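Local coordinates for protein serpin (Taeniopygia guttata, PDB 5HGC) that binds a cortisol-type steroid in a pocket between a helix and a beta sheet and may inhibit serine proteases, at residues G210-F214 against V225-Y229; G231-L237 against M357-D363; Y215-L220 against T256-W260. One frame throughout, in Å; residues are numbered along the deposited sequence.

Contact 1: residues G210-F214 against V225-Y229; sequences GRFDF and VRLHY. With HCY ((11alpha,14beta)-11,17,21-trihydroxypregn-4-ene-3,20-dione), chain B.
Build two adjacent strands, the first hairpin of serpin sheet B; the short segments 211-214 and 225-228 approach to 4.8 Å with N-to-C directions 125° apart. Phe214 faces Val225 as an antiparallel non-hydrogen-bonded pair, CA to CA 4.7 Å; next to it Arg226 N donates to Asp213 O at 3.0 Å. There a water replaces the return bond, accepting from Asp213 N (3.0 Å) and donating to Arg226 O (2.6 Å). Set Asp213 at chi1 m, so that its OD2 takes Arg226 NE at 2.7 Å in a salt bridge. Arg226, a steroid-pocket residue, is t at chi1 with chi2 near -94°, a bend that leaves NH1 on HCY O4 at 2.8 Å and NH2 on HCY O5 at 2.9 Å: one guanidinium holds carboxylate and steroid, NH1 also bonding Thr234. On the other face Phe212 (m) brings CD1 to 3.4 Å from Leu227 CD2, and Phe214 (t) sets CD2 4.1 Å from Val225 CG2. Strand 265-283 lies beside 211-217, strand 233-240 beside 222-228.

Contact 2: residues G231-L237 against M357-D363; sequences GSATAFL and MLIFDRD. With HCY ((11alpha,14beta)-11,17,21-trihydroxypregn-4-ene-3,20-dione), chain B.
Strands 233-237 and 357-361, a central antiparallel pair of serpin sheet B, approach to 4.6 Å, their directions 155° apart. Thr234 with Phe360 and Phe236 with Leu358 are hydrogen-bonded pairs: Thr234 N to Phe360 O and Phe236 N to Leu358 O are 2.8 Å, Phe360 N to Thr234 O and Leu358 N to Phe236 O 2.9 Å. Small Ala235 leaves a hollow on one face; Met357, extended t-t-t, lays CE over Ala235 CB at 4.0 Å, and Ile359 CG1 is 4.3 Å from that CB. Across the sheet, Phe360 (m) presents its edge, offset, to the face of Phe236 (m), centroids 5.2 Å apart, planes at 80°. This face lines the steroid pocket: Phe360 CB lies 3.5 Å from HCY C15; Thr234 CG2 and Phe236 CE1 are each 3.7 Å from HCY O4. Arg362 folds back, N and NE both 2.9 Å from Ser232 O, while Ser232 OG donates to Asp361 OD1 at 2.6 Å. Strands 222-228 and 366-373 flank the pair; helix 254-263 packs on the Phe236 face.

Contact 3: residues Y215-L220 against T256-W260; sequences YFDEEL and TIQKW. With HCY ((11alpha,14beta)-11,17,21-trihydroxypregn-4-ene-3,20-dione), chain B.
Strand 215-217 ends in a turn through Leu220, and helix 256-260 lies across from it, the short axes 10.4 Å apart at closest and their directions at 133°. CA atoms come nearest at Tyr215 and Trp260, 6.7 Å, and the spacing is 9.4 Å between Leu220 and Thr256. Inside the helix Trp260 N bonds to Thr256 O at 3.0 Å. Asp217, chi1 p, is the polar hub: its OD2 accepts Trp260 NE1 at 3.1 Å, nearly in line, and makes a salt bridge, weak as a hydrogen bond, with Lys259 NZ at 3.3 Å. Trp260 takes chi1 m and chi2 near -17°, which aims the indole at the strand. Tyr215, chi1 t, meets it rim to rim, CD2 to Trp260 CD1 3.6 Å. Leu220 (m, t) closes the apolar side: its CD1 lies 3.7 Å from Thr256 CG2 and 4.2 Å from Trp260 CZ2. Ile257 and Gln258 turn instead to the steroid, with Ile257 CG2 3.7 Å from HCY C19 and Gln258 OE1 3.5 Å from HCY C2. This is a helix packed on the end of a hairpin strand and its turn, beside sheet B of the serpin fold, with its far flank lining the steroid pocket.

Contacts 1 and 2, with centres about 11 Å apart, share one sheet: Val225 O to Leu237 N (2.7 Å) and Leu227 O to Ala235 N (2.8 Å), both probable hydrogen bonds, join strand 222-228 to strand 233-240. Contact 3 continues the hairpin strand of contact 1, with centres about 15 Å apart, and its helix lies over the sheet of contact 2, where Leu358 CD1 meets Ile257 CD1 at 3.6 Å and Phe236 CD2 meets Trp260 CE3 at 4.3 Å. All three reach HCY: contact 1 supplies the polar grip of Arg226, contact 2 the strand surface, contact 3 the helix wall. Asn365 and Ser261 add further hydrogen bonds to the steroid.

Contact 1: residues G210-F214 against V225-Y229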
loop_
_atom_site.group_PDB
_atom_site.type_symbol
_atom_site.label_atom_id
_atom_site.label_comp_id
_atom_site.label_asym_id
_atom_site.label_seq_id
_atom_site.Cartn_x
_atom_site.Cartn_y
_atom_site.Cartn_z
ATOM N N GLY A 210 -15.683 -23.469 -2.914
ATOM C CA GLY A 210 -16.839 -22.618 -3.130
ATOM C C GLY A 210 -16.684 -21.794 -4.368
ATOM O O GLY A 210 -15.734 -21.991 -5.083
ATOM N N ARG A 211 -17.635 -20.903 -4.642
ATOM C CA ARG A 211 -17.618 -20.078 -5.850
ATOM C C ARG A 211 -16.812 -18.777 -5.635
ATOM O O ARG A 211 -17.163 -17.976 -4.771
ATOM C CB ARG A 211 -19.044 -19.754 -6.315
ATOM C CG ARG A 211 -19.833 -20.965 -6.778
ATOM C CD ARG A 211 -21.322 -20.709 -6.929
ATOM N NE ARG A 211 -21.521 -19.826 -8.054
ATOM C CZ ARG A 211 -22.123 -18.633 -7.990
ATOM N NH1 ARG A 211 -22.640 -18.198 -6.829
ATOM N NH2 ARG A 211 -22.240 -17.885 -9.105
ATOM N N PHE A 212 -15.742 -18.576 -6.408
ATOM C CA PHE A 212 -14.944 -17.373 -6.316
ATOM C C PHE A 212 -14.758 -16.708 -7.666
ATOM O O PHE A 212 -14.710 -17.395 -8.705
ATOM C CB PHE A 212 -13.594 -17.729 -5.741
ATOM C CG PHE A 212 -13.676 -18.491 -4.462
ATOM C CD1 PHE A 212 -14.154 -17.886 -3.291
ATOM C CD2 PHE A 212 -13.276 -19.815 -4.414
ATOM C CE1 PHE A 212 -14.237 -18.619 -2.101
ATOM C CE2 PHE A 212 -13.323 -20.545 -3.222
ATOM C CZ PHE A 212 -13.825 -19.959 -2.065
ATOM N N ASP A 213 -14.595 -15.383 -7.657
ATOM C CA ASP A 213 -14.281 -14.646 -8.846
ATOM C C ASP A 213 -12.981 -15.183 -9.364
ATOM O O ASP A 213 -12.029 -15.416 -8.600
ATOM C CB ASP A 213 -14.246 -13.147 -8.567
ATOM C CG ASP A 213 -15.671 -12.555 -8.361
ATOM O OD1 ASP A 213 -16.677 -13.318 -8.344
ATOM O OD2 ASP A 213 -15.815 -11.324 -8.198
ATOM N N PHE A 214 -12.982 -15.459 -10.661
ATOM C CA PHE A 214 -11.871 -16.121 -11.315
ATOM C C PHE A 214 -11.682 -15.571 -12.715
ATOM O O PHE A 214 -12.662 -15.188 -13.373
ATOM C CB PHE A 214 -12.146 -17.613 -11.377
ATOM C CG PHE A 214 -11.125 -18.371 -12.149
ATOM C CD1 PHE A 214 -11.252 -18.538 -13.569
ATOM C CD2 PHE A 214 -10.019 -18.920 -11.495
ATOM C CE1 PHE A 214 -10.259 -19.193 -14.303
ATOM C CE2 PHE A 214 -9.033 -19.614 -12.225
ATOM C CZ PHE A 214 -9.141 -19.748 -13.612
ATOM N N VAL A 225 -7.617 -14.838 -8.868
ATOM C CA VAL A 225 -8.723 -15.135 -7.996
ATOM C C VAL A 225 -8.983 -13.905 -7.139
ATOM O O VAL A 225 -8.042 -13.313 -6.567
ATOM C CB VAL A 225 -8.441 -16.378 -7.128
ATOM C CG1 VAL A 225 -9.549 -16.616 -6.132
ATOM C CG2 VAL A 225 -8.310 -17.626 -8.016
ATOM N N ARG A 226 -10.251 -13.512 -7.047
ATOM C CA ARG A 226 -10.614 -12.358 -6.257
ATOM C C ARG A 226 -11.546 -12.723 -5.091
ATOM O O ARG A 226 -12.589 -13.331 -5.295
ATOM C CB ARG A 226 -11.246 -11.298 -7.150
ATOM C CG ARG A 226 -11.645 -10.056 -6.386
ATOM C CD ARG A 226 -13.102 -10.163 -5.982
ATOM N NE ARG A 226 -13.926 -9.681 -7.086
ATOM C CZ ARG A 226 -13.964 -8.418 -7.485
ATOM N NH1 ARG A 226 -13.242 -7.477 -6.841
ATOM N NH2 ARG A 226 -14.699 -8.091 -8.523
ATOM N N LEU A 227 -11.165 -12.312 -3.884
ATOM C CA LEU A 227 -11.858 -12.649 -2.644
ATOM C C LEU A 227 -12.266 -11.359 -2.001
ATOM O O LEU A 227 -11.433 -10.453 -1.908
ATOM C CB LEU A 227 -10.928 -13.419 -1.683
ATOM C CG LEU A 227 -10.480 -14.829 -2.101
ATOM C CD1 LEU A 227 -9.822 -15.581 -0.946
ATOM C CD2 LEU A 227 -11.705 -15.580 -2.625
ATOM N N HIS A 228 -13.526 -11.242 -1.585
ATOM C CA HIS A 228 -13.943 -10.034 -0.887
ATOM C C HIS A 228 -13.624 -10.131 0.573
ATOM O O HIS A 228 -13.725 -11.206 1.205
ATOM C CB HIS A 228 -15.433 -9.757 -1.035
ATOM C CG HIS A 228 -15.825 -9.389 -2.423
ATOM N ND1 HIS A 228 -15.164 -8.413 -3.149
ATOM C CD2 HIS A 228 -16.804 -9.855 -3.221
ATOM C CE1 HIS A 228 -15.718 -8.306 -4.343
ATOM N NE2 HIS A 228 -16.719 -9.165 -4.406
ATOM N N TYR A 229 -13.251 -8.981 1.105
ATOM C CA TYR A 229 -13.350 -8.751 2.545
ATOM C C TYR A 229 -14.771 -8.286 2.944
ATOM O O TYR A 229 -15.522 -7.678 2.124
ATOM C CB TYR A 229 -12.323 -7.724 2.952
ATOM C CG TYR A 229 -10.872 -8.202 2.938
ATOM C CD1 TYR A 229 -10.425 -9.195 3.828
ATOM C CD2 TYR A 229 -9.939 -7.643 2.039
ATOM C CE1 TYR A 229 -9.089 -9.598 3.837
ATOM C CE2 TYR A 229 -8.612 -8.050 2.015
ATOM C CZ TYR A 229 -8.188 -8.996 2.936
ATOM O OH TYR A 229 -6.870 -9.372 2.940
HETATM C C1 HCY B . -10.278 0.958 -13.219
HETATM C C2 HCY B . -9.557 1.983 -14.090
HETATM C C3 HCY B . -8.817 3.009 -13.262
HETATM C C4 HCY B . -8.565 2.779 -11.819
HETATM C C5 HCY B . -8.682 1.544 -11.316
HETATM C C6 HCY B . -7.993 1.217 -10.009
HETATM C C7 HCY B . -8.969 0.482 -9.063
HETATM C C8 HCY B . -9.829 -0.615 -9.703
HETATM C C9 HCY B . -10.503 -0.080 -10.985
HETATM C C10 HCY B . -9.484 0.454 -12.016
HETATM C C12 HCY B . -12.594 -1.627 -10.520
HETATM C C11 HCY B . -11.637 -1.000 -11.558
HETATM C C13 HCY B . -11.825 -2.180 -9.282
HETATM C C14 HCY B . -10.912 -1.073 -8.751
HETATM C C15 HCY B . -10.592 -1.479 -7.333
HETATM C C16 HCY B . -11.837 -2.193 -6.823
HETATM C C17 HCY B . -12.737 -2.450 -8.057
HETATM C C18 HCY B . -11.029 -3.484 -9.582
HETATM C C19 HCY B . -8.441 -0.577 -12.500
HETATM C C20 HCY B . -13.416 -3.807 -8.024
HETATM C C21 HCY B . -14.804 -3.987 -8.604
HETATM O O1 HCY B . -8.371 3.995 -13.813
HETATM O O2 HCY B . -10.921 -2.051 -12.214
HETATM O O3 HCY B . -13.852 -1.530 -8.032
HETATM O O4 HCY B . -12.857 -4.775 -7.531
HETATM O O5 HCY B . -14.737 -5.268 -9.227
HETATM O O HOH W 1 -15.032 -14.128 -4.931
#

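Contact 2: residues G231-L237 against M357-D363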
loop_
_atom_site.group_PDB
_atom_site.type_symbol
_atom_site.label_atom_id
_atom_site.label_comp_id
_atom_site.label_asym_id
_atom_site.label_seq_id
_atom_site.Cartn_x
_atom_site.Cartn_y
_atom_site.Cartn_z
ATOM N N GLY A 231 -16.991 -5.613 4.445
ATOM C CA GLY A 231 -16.761 -4.198 4.267
ATOM C C GLY A 231 -16.606 -3.972 2.791
ATOM O O GLY A 231 -17.278 -4.587 1.991
ATOM N N SER A 232 -15.733 -3.079 2.403
ATOM C CA SER A 232 -15.631 -2.747 0.990
ATOM C C SER A 232 -14.273 -3.131 0.355
ATOM O O SER A 232 -14.133 -2.967 -0.857
ATOM C CB SER A 232 -15.909 -1.261 0.786
ATOM O OG SER A 232 -15.062 -0.517 1.658
ATOM N N ALA A 233 -13.297 -3.587 1.150
ATOM C CA ALA A 233 -11.979 -4.004 0.620
ATOM C C ALA A 233 -12.134 -5.291 -0.148
ATOM O O ALA A 233 -13.003 -6.065 0.148
ATOM C CB ALA A 233 -10.911 -4.187 1.715
ATOM N N THR A 234 -11.280 -5.508 -1.129
ATOM C CA THR A 234 -11.267 -6.740 -1.894
ATOM C C THR A 234 -9.820 -7.131 -2.217
ATOM O O THR A 234 -8.960 -6.259 -2.346
ATOM C CB THR A 234 -12.128 -6.541 -3.179
ATOM O OG1 THR A 234 -12.394 -7.811 -3.783
ATOM C CG2 THR A 234 -11.469 -5.555 -4.190
ATOM N N ALA A 235 -9.540 -8.429 -2.317
ATOM C CA ALA A 235 -8.177 -8.892 -2.645
ATOM C C ALA A 235 -8.106 -9.639 -3.983
ATOM O O ALA A 235 -8.861 -10.589 -4.181
ATOM C CB ALA A 235 -7.642 -9.729 -1.516
ATOM N N PHE A 236 -7.257 -9.188 -4.906
ATOM C CA PHE A 236 -6.910 -9.938 -6.171
ATOM C C PHE A 236 -5.650 -10.739 -5.941
ATOM O O PHE A 236 -4.630 -10.167 -5.552
ATOM C CB PHE A 236 -6.615 -8.998 -7.337
ATOM C CG PHE A 236 -7.844 -8.338 -7.918
ATOM C CD1 PHE A 236 -8.697 -7.510 -7.103
ATOM C CD2 PHE A 236 -8.150 -8.485 -9.285
ATOM C CE1 PHE A 236 -9.831 -6.871 -7.641
ATOM C CE2 PHE A 236 -9.288 -7.851 -9.827
ATOM C CZ PHE A 236 -10.118 -7.038 -9.013
ATOM N N LEU A 237 -5.727 -12.059 -6.135
ATOM C CA LEU A 237 -4.607 -12.952 -5.853
ATOM C C LEU A 237 -4.188 -13.441 -7.215
ATOM O O LEU A 237 -4.998 -14.054 -7.929
ATOM C CB LEU A 237 -5.066 -14.094 -4.976
ATOM C CG LEU A 237 -6.066 -13.697 -3.893
ATOM C CD1 LEU A 237 -6.676 -14.933 -3.214
ATOM C CD2 LEU A 237 -5.384 -12.781 -2.869
ATOM N N MET A 357 -0.434 -10.228 -4.352
ATOM C CA MET A 357 -1.674 -9.918 -3.649
ATOM C C MET A 357 -1.966 -8.386 -3.732
ATOM O O MET A 357 -1.138 -7.539 -3.282
ATOM C CB MET A 357 -1.626 -10.422 -2.236
ATOM C CG MET A 357 -2.915 -10.104 -1.523
ATOM S SD MET A 357 -2.882 -11.003 0.028
ATOM C CE MET A 357 -4.566 -10.926 0.661
ATOM N N LEU A 358 -3.098 -8.024 -4.351
ATOM C CA LEU A 358 -3.412 -6.609 -4.549
ATOM C C LEU A 358 -4.717 -6.313 -3.816
ATOM O O LEU A 358 -5.749 -6.963 -4.070
ATOM C CB LEU A 358 -3.512 -6.231 -6.024
ATOM C CG LEU A 358 -2.487 -6.887 -6.958
ATOM C CD1 LEU A 358 -2.845 -6.575 -8.396
ATOM C CD2 LEU A 358 -1.068 -6.437 -6.643
ATOM N N ILE A 359 -4.672 -5.370 -2.873
ATOM C CA ILE A 359 -5.841 -5.123 -2.042
ATOM C C ILE A 359 -6.357 -3.776 -2.394
ATOM O O ILE A 359 -5.594 -2.824 -2.395
ATOM C CB ILE A 359 -5.512 -5.239 -0.571
ATOM C CG1 ILE A 359 -4.933 -6.650 -0.304
ATOM C CG2 ILE A 359 -6.740 -4.931 0.251
ATOM C CD1 ILE A 359 -4.287 -6.889 1.063
ATOM N N PHE A 360 -7.640 -3.710 -2.724
ATOM C CA PHE A 360 -8.296 -2.453 -3.115
ATOM C C PHE A 360 -9.504 -2.126 -2.213
ATOM O O PHE A 360 -10.120 -3.048 -1.563
ATOM C CB PHE A 360 -8.820 -2.491 -4.550
ATOM C CG PHE A 360 -7.799 -2.894 -5.586
ATOM C CD1 PHE A 360 -7.612 -4.263 -5.920
ATOM C CD2 PHE A 360 -7.031 -1.921 -6.248
ATOM C CE1 PHE A 360 -6.684 -4.648 -6.875
ATOM C CE2 PHE A 360 -6.107 -2.315 -7.203
ATOM C CZ PHE A 360 -5.938 -3.679 -7.523
ATOM N N ASP A 361 -9.864 -0.833 -2.196
ATOM C CA ASP A 361 -11.180 -0.449 -1.684
ATOM C C ASP A 361 -12.213 -0.257 -2.824
ATOM O O ASP A 361 -11.970 0.570 -3.709
ATOM C CB ASP A 361 -11.077 0.793 -0.791
ATOM C CG ASP A 361 -12.439 1.263 -0.270
ATOM O OD1 ASP A 361 -13.339 0.397 -0.038
ATOM O OD2 ASP A 361 -12.608 2.515 -0.112
ATOM N N ARG A 362 -13.338 -0.997 -2.775
ATOM C CA ARG A 362 -14.431 -0.881 -3.760
ATOM C C ARG A 362 -15.252 0.412 -3.673
ATOM O O ARG A 362 -15.758 0.848 -4.703
ATOM C CB ARG A 362 -15.378 -2.083 -3.767
ATOM C CG ARG A 362 -14.786 -3.400 -4.223
ATOM C CD ARG A 362 -15.752 -4.515 -3.838
ATOM N NE ARG A 362 -15.538 -4.913 -2.444
ATOM C CZ ARG A 362 -16.301 -5.774 -1.765
ATOM N NH1 ARG A 362 -17.373 -6.307 -2.374
ATOM N NH2 ARG A 362 -16.003 -6.083 -0.474
ATOM N N ASP A 363 -15.358 1.027 -2.484
ATOM C CA ASP A 363 -15.979 2.368 -2.301
ATOM C C ASP A 363 -15.217 3.556 -2.855
ATOM O O ASP A 363 -15.828 4.527 -3.288
ATOM C CB ASP A 363 -16.268 2.653 -0.854
ATOM C CG ASP A 363 -17.372 1.787 -0.308
ATOM O OD1 ASP A 363 -18.201 1.201 -1.079
ATOM O OD2 ASP A 363 -17.393 1.664 0.920
HETATM C C1 HCY B . -10.278 0.958 -13.219
HETATM C C2 HCY B . -9.557 1.983 -14.090
HETATM C C3 HCY B . -8.817 3.009 -13.262
HETATM C C4 HCY B . -8.565 2.779 -11.819
HETATM C C5 HCY B . -8.682 1.544 -11.316
HETATM C C6 HCY B . -7.993 1.217 -10.009
HETATM C C7 HCY B . -8.969 0.482 -9.063
HETATM C C8 HCY B . -9.829 -0.615 -9.703
HETATM C C9 HCY B . -10.503 -0.080 -10.985
HETATM C C10 HCY B . -9.484 0.454 -12.016
HETATM C C12 HCY B . -12.594 -1.627 -10.520
HETATM C C11 HCY B . -11.637 -1.000 -11.558
HETATM C C13 HCY B . -11.825 -2.180 -9.282
HETATM C C14 HCY B . -10.912 -1.073 -8.751
HETATM C C15 HCY B . -10.592 -1.479 -7.333
HETATM C C16 HCY B . -11.837 -2.193 -6.823
HETATM C C17 HCY B . -12.737 -2.450 -8.057
HETATM C C18 HCY B . -11.029 -3.484 -9.582
HETATM C C19 HCY B . -8.441 -0.577 -12.500
HETATM C C20 HCY B . -13.416 -3.807 -8.024
HETATM C C21 HCY B . -14.804 -3.987 -8.604
HETATM O O1 HCY B . -8.371 3.995 -13.813
HETATM O O2 HCY B . -10.921 -2.051 -12.214
HETATM O O3 HCY B . -13.852 -1.530 -8.032
HETATM O O4 HCY B . -12.857 -4.775 -7.531
HETATM O O5 HCY B . -14.737 -5.268 -9.227
#

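Contact 3: residues Y215-L220 against T256-W260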
loop_
_atom_site.group_PDB
_atom_site.type_symbol
_atom_site.label_atom_id
_atom_site.label_comp_id
_atom_site.label_asym_id
_atom_site.label_seq_id
_atom_site.Cartn_x
_atom_site.Cartn_y
_atom_site.Cartn_z
ATOM N N TYR A 215 -10.430 -15.532 -13.172
ATOM C CA TYR A 215 -10.123 -15.224 -14.561
ATOM C C TYR A 215 -8.746 -15.707 -14.867
ATOM O O TYR A 215 -7.877 -15.570 -14.018
ATOM C CB TYR A 215 -10.180 -13.722 -14.814
ATOM C CG TYR A 215 -9.805 -13.334 -16.234
ATOM C CD1 TYR A 215 -10.618 -13.692 -17.327
ATOM C CD2 TYR A 215 -8.619 -12.623 -16.492
ATOM C CE1 TYR A 215 -10.261 -13.354 -18.621
ATOM C CE2 TYR A 215 -8.274 -12.294 -17.782
ATOM C CZ TYR A 215 -9.105 -12.659 -18.832
ATOM O OH TYR A 215 -8.752 -12.319 -20.106
ATOM N N PHE A 216 -8.545 -16.279 -16.061
ATOM C CA PHE A 216 -7.217 -16.655 -16.547
ATOM C C PHE A 216 -6.893 -15.712 -17.683
ATOM O O PHE A 216 -7.709 -15.649 -18.575
ATOM C CB PHE A 216 -7.234 -18.134 -17.033
ATOM C CG PHE A 216 -5.864 -18.659 -17.475
ATOM C CD1 PHE A 216 -4.901 -19.105 -16.522
ATOM C CD2 PHE A 216 -5.493 -18.684 -18.847
ATOM C CE1 PHE A 216 -3.608 -19.564 -16.916
ATOM C CE2 PHE A 216 -4.219 -19.141 -19.228
ATOM C CZ PHE A 216 -3.279 -19.580 -18.264
ATOM N N ASP A 217 -5.780 -14.944 -17.689
ATOM C CA ASP A 217 -5.300 -14.468 -19.039
ATOM C C ASP A 217 -4.170 -15.238 -19.643
ATOM O O ASP A 217 -3.158 -15.518 -18.957
ATOM C CB ASP A 217 -5.075 -12.950 -19.243
ATOM C CG ASP A 217 -4.186 -12.352 -18.258
ATOM O OD1 ASP A 217 -3.787 -13.116 -17.370
ATOM O OD2 ASP A 217 -3.930 -11.114 -18.332
ATOM N N GLU A 218 -4.349 -15.551 -20.938
ATOM C CA GLU A 218 -3.302 -16.250 -21.689
ATOM C C GLU A 218 -2.153 -15.302 -21.922
ATOM O O GLU A 218 -1.014 -15.658 -21.603
ATOM C CB GLU A 218 -3.766 -16.876 -23.022
ATOM C CG GLU A 218 -4.722 -18.047 -22.899
ATOM C CD GLU A 218 -6.171 -17.592 -22.977
ATOM O OE1 GLU A 218 -6.446 -16.429 -22.587
ATOM O OE2 GLU A 218 -7.036 -18.383 -23.433
ATOM N N GLU A 219 -2.452 -14.104 -22.444
ATOM C CA GLU A 219 -1.458 -13.024 -22.626
ATOM C C GLU A 219 -0.470 -12.968 -21.460
ATOM O O GLU A 219 0.749 -12.927 -21.684
ATOM C CB GLU A 219 -2.123 -11.652 -22.729
ATOM C CG GLU A 219 -3.293 -11.517 -23.689
ATOM C CD GLU A 219 -3.333 -10.135 -24.336
ATOM O OE1 GLU A 219 -2.423 -9.304 -24.065
ATOM O OE2 GLU A 219 -4.273 -9.878 -25.129
ATOM N N LEU A 220 -0.983 -12.993 -20.219
ATOM C CA LEU A 220 -0.085 -12.873 -19.106
ATOM C C LEU A 220 0.280 -14.157 -18.403
ATOM O O LEU A 220 1.223 -14.167 -17.600
ATOM C CB LEU A 220 -0.517 -11.767 -18.147
ATOM C CG LEU A 220 -0.578 -10.370 -18.771
ATOM C CD1 LEU A 220 -0.987 -9.384 -17.709
ATOM C CD2 LEU A 220 0.761 -9.944 -19.335
ATOM N N THR A 256 -4.448 -3.519 -17.158
ATOM C CA THR A 256 -4.450 -4.929 -16.782
ATOM C C THR A 256 -5.477 -5.224 -15.667
ATOM O O THR A 256 -6.239 -6.214 -15.752
ATOM C CB THR A 256 -3.080 -5.356 -16.272
ATOM O OG1 THR A 256 -2.084 -5.038 -17.237
ATOM C CG2 THR A 256 -3.032 -6.846 -16.036
ATOM N N ILE A 257 -5.513 -4.356 -14.635
ATOM C CA ILE A 257 -6.455 -4.531 -13.523
ATOM C C ILE A 257 -7.899 -4.456 -14.035
ATOM O O ILE A 257 -8.699 -5.319 -13.677
ATOM C CB ILE A 257 -6.220 -3.569 -12.323
ATOM C CG1 ILE A 257 -4.780 -3.679 -11.746
ATOM C CG2 ILE A 257 -7.237 -3.849 -11.237
ATOM C CD1 ILE A 257 -4.384 -5.080 -11.286
ATOM N N GLN A 258 -8.199 -3.458 -14.868
ATOM C CA GLN A 258 -9.540 -3.256 -15.388
ATOM C C GLN A 258 -9.988 -4.412 -16.287
ATOM O O GLN A 258 -11.156 -4.815 -16.230
ATOM C CB GLN A 258 -9.671 -1.946 -16.165
ATOM C CG GLN A 258 -11.105 -1.716 -16.634
ATOM C CD GLN A 258 -11.527 -0.275 -16.526
ATOM O OE1 GLN A 258 -10.830 0.656 -17.027
ATOM N NE2 GLN A 258 -12.671 -0.056 -15.853
ATOM N N LYS A 259 -9.062 -4.911 -17.112
ATOM C CA LYS A 259 -9.258 -6.123 -17.895
ATOM C C LYS A 259 -9.709 -7.251 -16.950
ATOM O O LYS A 259 -10.822 -7.812 -17.147
ATOM C CB LYS A 259 -7.977 -6.528 -18.631
ATOM C CG LYS A 259 -8.154 -7.764 -19.522
ATOM C CD LYS A 259 -6.974 -8.010 -20.442
ATOM C CE LYS A 259 -5.986 -9.027 -19.894
ATOM N NZ LYS A 259 -5.364 -9.776 -21.041
ATOM N N TRP A 260 -8.895 -7.529 -15.909
ATOM C CA TRP A 260 -9.244 -8.596 -14.976
ATOM C C TRP A 260 -10.659 -8.449 -14.389
ATOM O O TRP A 260 -11.509 -9.370 -14.466
ATOM C CB TRP A 260 -8.208 -8.724 -13.892
ATOM C CG TRP A 260 -6.845 -9.185 -14.397
ATOM C CD1 TRP A 260 -6.558 -9.783 -15.606
ATOM C CD2 TRP A 260 -5.597 -9.100 -13.687
ATOM N NE1 TRP A 260 -5.201 -10.058 -15.699
ATOM C CE2 TRP A 260 -4.586 -9.660 -14.540
ATOM C CE3 TRP A 260 -5.231 -8.605 -12.418
ATOM C CZ2 TRP A 260 -3.222 -9.750 -14.159
ATOM C CZ3 TRP A 260 -3.861 -8.656 -12.031
ATOM C CH2 TRP A 260 -2.873 -9.228 -12.912
HETATM C C1 HCY B . -10.278 0.958 -13.219
HETATM C C2 HCY B . -9.557 1.983 -14.090
HETATM C C3 HCY B . -8.817 3.009 -13.262
HETATM C C4 HCY B . -8.565 2.779 -11.819
HETATM C C5 HCY B . -8.682 1.544 -11.316
HETATM C C6 HCY B . -7.993 1.217 -10.009
HETATM C C7 HCY B . -8.969 0.482 -9.063
HETATM C C8 HCY B . -9.829 -0.615 -9.703
HETATM C C9 HCY B . -10.503 -0.080 -10.985
HETATM C C10 HCY B . -9.484 0.454 -12.016
HETATM C C12 HCY B . -12.594 -1.627 -10.520
HETATM C C11 HCY B . -11.637 -1.000 -11.558
HETATM C C13 HCY B . -11.825 -2.180 -9.282
HETATM C C14 HCY B . -10.912 -1.073 -8.751
HETATM C C15 HCY B . -10.592 -1.479 -7.333
HETATM C C16 HCY B . -11.837 -2.193 -6.823
HETATM C C17 HCY B . -12.737 -2.450 -8.057
HETATM C C18 HCY B . -11.029 -3.484 -9.582
HETATM C C19 HCY B . -8.441 -0.577 -12.500
HETATM C C20 HCY B . -13.416 -3.807 -8.024
HETATM C C21 HCY B . -14.804 -3.987 -8.604
HETATM O O1 HCY B . -8.371 3.995 -13.813
HETATM O O2 HCY B . -10.921 -2.051 -12.214
HETATM O O3 HCY B . -13.852 -1.530 -8.032
HETATM O O4 HCY B . -12.857 -4.775 -7.531
HETATM O O5 HCY B . -14.737 -5.268 -9.227
#